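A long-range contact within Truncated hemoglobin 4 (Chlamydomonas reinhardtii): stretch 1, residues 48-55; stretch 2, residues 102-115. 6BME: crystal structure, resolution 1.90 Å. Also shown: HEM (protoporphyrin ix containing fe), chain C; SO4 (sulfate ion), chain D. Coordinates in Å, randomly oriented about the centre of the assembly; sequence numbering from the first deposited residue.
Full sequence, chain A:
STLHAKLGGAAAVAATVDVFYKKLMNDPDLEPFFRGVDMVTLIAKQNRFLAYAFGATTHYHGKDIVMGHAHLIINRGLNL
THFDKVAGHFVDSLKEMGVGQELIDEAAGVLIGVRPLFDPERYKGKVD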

# COMPACT_ATOMS: atom_id res chain seq x y z
N ARG A 48 -3.50 -2.41 6.96
CA ARG A 48 -3.91 -1.02 7.07
C ARG A 48 -3.93 -0.33 5.70
O ARG A 48 -4.79 0.51 5.44
N PHE A 49 -2.99 -0.71 4.83
CA PHE A 49 -2.98 -0.21 3.45
C PHE A 49 -4.28 -0.56 2.75
O PHE A 49 -4.94 0.30 2.14
N LEU A 50 -4.69 -1.83 2.85
CA LEU A 50 -5.94 -2.28 2.25
C LEU A 50 -7.13 -1.55 2.86
O LEU A 50 -8.03 -1.10 2.14
N ALA A 51 -7.16 -1.44 4.19
CA ALA A 51 -8.25 -0.72 4.84
C ALA A 51 -8.31 0.74 4.38
O ALA A 51 -9.38 1.27 4.08
N TYR A 52 -7.14 1.39 4.27
CA TYR A 52 -7.08 2.79 3.84
C TYR A 52 -7.60 2.96 2.42
O TYR A 52 -8.37 3.88 2.13
N ALA A 53 -7.20 2.07 1.51
CA ALA A 53 -7.67 2.16 0.13
C ALA A 53 -9.20 2.16 0.05
O ALA A 53 -9.78 2.74 -0.88
N PHE A 54 -9.87 1.54 1.01
CA PHE A 54 -11.33 1.45 0.99
C PHE A 54 -11.98 2.27 2.09
O PHE A 54 -13.12 1.99 2.47
N GLY A 55 -11.29 3.29 2.60
CA GLY A 55 -11.87 4.20 3.58
C GLY A 55 -12.31 3.55 4.87
O GLY A 55 -13.23 4.05 5.52
N GLU A 102 -15.94 -1.39 -9.81
CA GLU A 102 -16.31 -0.23 -9.01
C GLU A 102 -15.40 -0.09 -7.80
O GLU A 102 -14.95 1.01 -7.46
N LEU A 103 -15.09 -1.22 -7.14
CA LEU A 103 -14.17 -1.18 -6.00
C LEU A 103 -12.74 -0.88 -6.45
O LEU A 103 -12.01 -0.17 -5.75
N ILE A 104 -12.31 -1.42 -7.60
CA ILE A 104 -10.99 -1.07 -8.13
C ILE A 104 -10.86 0.43 -8.29
O ILE A 104 -9.87 1.04 -7.86
N ASP A 105 -11.84 1.05 -8.95
CA ASP A 105 -11.79 2.48 -9.22
C ASP A 105 -11.71 3.27 -7.93
O ASP A 105 -10.95 4.24 -7.83
N GLU A 106 -12.49 2.87 -6.93
CA GLU A 106 -12.47 3.56 -5.65
C GLU A 106 -11.08 3.50 -5.02
O GLU A 106 -10.54 4.51 -4.58
N ALA A 107 -10.49 2.30 -5.00
CA ALA A 107 -9.15 2.15 -4.45
C ALA A 107 -8.14 2.98 -5.23
O ALA A 107 -7.28 3.65 -4.65
N ALA A 108 -8.24 2.96 -6.56
CA ALA A 108 -7.33 3.73 -7.40
C ALA A 108 -7.42 5.21 -7.09
O ALA A 108 -6.40 5.89 -6.99
N GLY A 109 -8.64 5.74 -6.94
CA GLY A 109 -8.79 7.14 -6.61
C GLY A 109 -8.09 7.51 -5.32
O GLY A 109 -7.43 8.56 -5.22
N VAL A 110 -8.19 6.65 -4.30
CA VAL A 110 -7.50 6.90 -3.04
C VAL A 110 -6.00 6.94 -3.26
O VAL A 110 -5.31 7.88 -2.85
N LEU A 111 -5.46 5.91 -3.94
CA LEU A 111 -4.02 5.81 -4.14
C LEU A 111 -3.49 6.99 -4.94
O LEU A 111 -2.45 7.57 -4.60
N ILE A 112 -4.18 7.35 -6.03
CA ILE A 112 -3.79 8.52 -6.80
C ILE A 112 -3.77 9.75 -5.91
O ILE A 112 -2.89 10.61 -6.03
N GLY A 113 -4.72 9.84 -4.97
CA GLY A 113 -4.78 10.99 -4.08
C GLY A 113 -3.56 11.16 -3.20
O GLY A 113 -3.20 12.29 -2.85
N VAL A 114 -2.90 10.06 -2.82
CA VAL A 114 -1.75 10.15 -1.93
C VAL A 114 -0.42 10.02 -2.66
O VAL A 114 0.64 10.20 -2.04
N ARG A 115 -0.44 9.73 -3.96
CA ARG A 115 0.80 9.67 -4.74
C ARG A 115 1.70 10.89 -4.57
O ARG A 115 2.91 10.71 -4.40

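Two helices that cross steeply can approach closely where small residues meet, and larger side chains then fill the space around that point. In this truncated hemoglobin the axes pass 9.7 Å apart at 104°, and the crossing is built on Ala-53 and Ala-107, whose CB atoms lie 4.1 Å apart. At this point the backbones come close, with Ala-53 CA 4.8 Å from Ala-107 CA and Ala-53 O 3.7 Å from Ala-107 CA; Ala-53 O also lies 3.4 Å from the methyl carbon CG2 of Val-110. Phe-54 (chi1 m), just past the helix end, extends its ring to the partner helix, with Leu-103 O at the ring edge, 3.4 Å from Phe-54 CE1; CZ is 3.9 Å from Ala-107 CB, and CE1 is 3.9 Å from Leu-103 CB. Tyr-52 (t) reaches in the other direction along that helix, with CE2 3.6 Å from CG1 of Val-110 (t) and OH 3.4 Å from CG1 of Val-114 (m). Phe-49 (t) places CZ 3.8 Å from CD2 of Leu-111 (m, t), and both side chains also touch the heme, Phe-49 CD2 lying 3.4 Å from HEM C2B.

No direct hydrogen bond joins the stretches. At the polar edge, extended Glu-106 (t, t) points toward stretch 1, and one water bridges the gap, donating to Ala-53 O (3.1 Å) and to Glu-106 OE2 (2.5 Å). Arg-48, beyond reach of stretch 2, instead donates two hydrogen bonds to a sulfate, probably from the crystallisation liquor: Arg-48 NH2 to SO4 O3 (2.8 Å) and Arg-48 NE to SO4 O4 (2.9 Å).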

# COMPACT_ATOMS: atom_id res chain seq x y z
CB ARG A 48 -2.99 -0.28 8.05
CG ARG A 48 -3.64 0.94 8.68
CD ARG A 48 -2.80 1.55 9.78
NE ARG A 48 -3.59 2.53 10.53
CZ ARG A 48 -3.08 3.40 11.39
NH1 ARG A 48 -1.77 3.43 11.63
NH2 ARG A 48 -3.88 4.24 12.02
CB PHE A 49 -1.77 -0.82 2.71
CG PHE A 49 -1.54 -0.29 1.30
CD1 PHE A 49 -2.44 -0.52 0.28
CD2 PHE A 49 -0.35 0.36 1.00
CE1 PHE A 49 -2.21 -0.04 -1.02
CE2 PHE A 49 -0.10 0.83 -0.29
CZ PHE A 49 -1.03 0.63 -1.30
CB LEU A 50 -6.06 -3.79 2.42
CG LEU A 50 -7.38 -4.46 2.02
CD1 LEU A 50 -7.66 -4.24 0.54
CD2 LEU A 50 -7.29 -5.94 2.33
CB ALA A 51 -8.10 -0.81 6.36
CB TYR A 52 -5.64 3.30 3.94
CG TYR A 52 -5.51 4.77 3.61
CD1 TYR A 52 -5.89 5.75 4.52
CD2 TYR A 52 -5.01 5.18 2.37
CE1 TYR A 52 -5.79 7.10 4.21
CE2 TYR A 52 -4.90 6.52 2.06
CZ TYR A 52 -5.28 7.47 2.98
OH TYR A 52 -5.17 8.81 2.66
CB ALA A 53 -7.08 1.02 -0.70
CB PHE A 54 -11.76 -0.01 1.06
CG PHE A 54 -11.44 -0.75 -0.19
CD1 PHE A 54 -12.15 -0.48 -1.35
CD2 PHE A 54 -10.39 -1.65 -0.23
CE1 PHE A 54 -11.84 -1.12 -2.52
CE2 PHE A 54 -10.08 -2.31 -1.41
CZ PHE A 54 -10.81 -2.04 -2.55
CB GLU A 102 -17.78 -0.33 -8.60
CG GLU A 102 -18.36 0.98 -8.09
CD GLU A 102 -19.88 0.98 -8.05
OE1 GLU A 102 -20.50 0.26 -8.86
OE2 GLU A 102 -20.46 1.69 -7.20
CB LEU A 103 -14.23 -2.51 -5.24
CG LEU A 103 -15.51 -2.76 -4.43
CD1 LEU A 103 -15.48 -4.15 -3.78
CD2 LEU A 103 -15.69 -1.69 -3.36
CB ILE A 104 -10.73 -1.78 -9.47
CG1 ILE A 104 -10.86 -3.28 -9.33
CG2 ILE A 104 -9.34 -1.39 -10.02
CD1 ILE A 104 -10.00 -3.83 -8.29
CB ASP A 105 -13.01 2.91 -10.04
CG ASP A 105 -12.92 2.48 -11.51
OD1 ASP A 105 -11.80 2.28 -12.02
OD2 ASP A 105 -13.99 2.37 -12.17
CB GLU A 106 -13.53 2.96 -4.72
CG GLU A 106 -13.38 3.40 -3.27
CD GLU A 106 -14.42 2.78 -2.34
OE1 GLU A 106 -15.38 2.13 -2.84
OE2 GLU A 106 -14.27 2.96 -1.11
CB ALA A 107 -8.75 0.67 -4.46
CB ALA A 108 -7.63 3.47 -8.88
CB VAL A 110 -7.89 5.85 -2.00
CG1 VAL A 110 -7.02 5.98 -0.76
CG2 VAL A 110 -9.37 5.98 -1.64
CB LEU A 111 -3.69 4.49 -4.84
CG LEU A 111 -4.02 3.25 -4.02
CD1 LEU A 111 -3.70 1.97 -4.79
CD2 LEU A 111 -3.29 3.29 -2.68
CB ILE A 112 -4.74 8.70 -8.00
CG1 ILE A 112 -4.57 7.56 -9.01
CG2 ILE A 112 -4.52 10.05 -8.69
CD1 ILE A 112 -3.18 7.46 -9.60
CB VAL A 114 -1.83 9.12 -0.78
CG1 VAL A 114 -2.96 9.49 0.15
CG2 VAL A 114 -2.03 7.71 -1.33
CB ARG A 115 0.46 9.45 -6.22
CG ARG A 115 1.67 9.26 -7.15
CD ARG A 115 1.21 8.83 -8.55
NE ARG A 115 2.34 8.52 -9.44
CZ ARG A 115 3.04 9.44 -10.11
NH1 ARG A 115 2.75 10.73 -9.99
NH2 ARG A 115 4.05 9.06 -10.89
CHA HEM C . 5.11 1.33 6.70
CHB HEM C . 0.93 2.21 4.44
CHC HEM C . 3.45 3.14 0.41
CHD HEM C . 7.12 0.65 2.31
C1A HEM C . 3.76 1.51 6.51
C2A HEM C . 2.68 1.42 7.49
C3A HEM C . 1.53 1.66 6.83
C4A HEM C . 1.83 1.91 5.44
CMA HEM C . 0.10 1.70 7.39
CAA HEM C . 2.83 1.11 9.01
CBA HEM C . 3.45 -0.26 9.27
CGA HEM C . 3.40 -0.66 10.73
O1A HEM C . 4.00 0.04 11.60
O2A HEM C . 2.77 -1.72 11.01
C1B HEM C . 1.26 2.67 3.19
C2B HEM C . 0.41 3.40 2.27
C3B HEM C . 1.12 3.66 1.17
C4B HEM C . 2.43 3.08 1.34
CMB HEM C . -1.05 3.83 2.55
CAB HEM C . 0.71 4.40 -0.13
CBB HEM C . -0.55 4.52 -0.55
C1C HEM C . 4.63 2.46 0.54
C2C HEM C . 5.58 2.24 -0.51
C3C HEM C . 6.60 1.53 -0.02
C4C HEM C . 6.32 1.30 1.39
CMC HEM C . 5.41 2.73 -1.96
CAC HEM C . 7.82 1.07 -0.83
CBC HEM C . 8.39 -0.11 -0.59
C1D HEM C . 6.93 0.69 3.68
C2D HEM C . 7.87 0.25 4.69
C3D HEM C . 7.31 0.44 5.89
C4D HEM C . 6.00 1.00 5.69
CMD HEM C . 9.26 -0.34 4.40
CAD HEM C . 7.90 0.10 7.29
CBD HEM C . 8.89 1.17 7.73
CGD HEM C . 9.46 0.75 9.06
O1D HEM C . 8.70 0.21 9.90
O2D HEM C . 10.67 0.96 9.28
NA HEM C . 3.20 1.80 5.29
NB HEM C . 2.50 2.49 2.58
NC HEM C . 5.12 1.88 1.68
ND HEM C . 5.79 1.15 4.33
FE HEM C . 4.15 1.81 3.46
S SO4 D . -7.08 2.89 11.95
O1 SO4 D . -8.47 2.73 11.56
O2 SO4 D . -6.97 2.72 13.41
O3 SO4 D . -6.62 4.24 11.63
O4 SO4 D . -6.27 1.88 11.27
O HOH W 1 -12.38 4.45 -0.49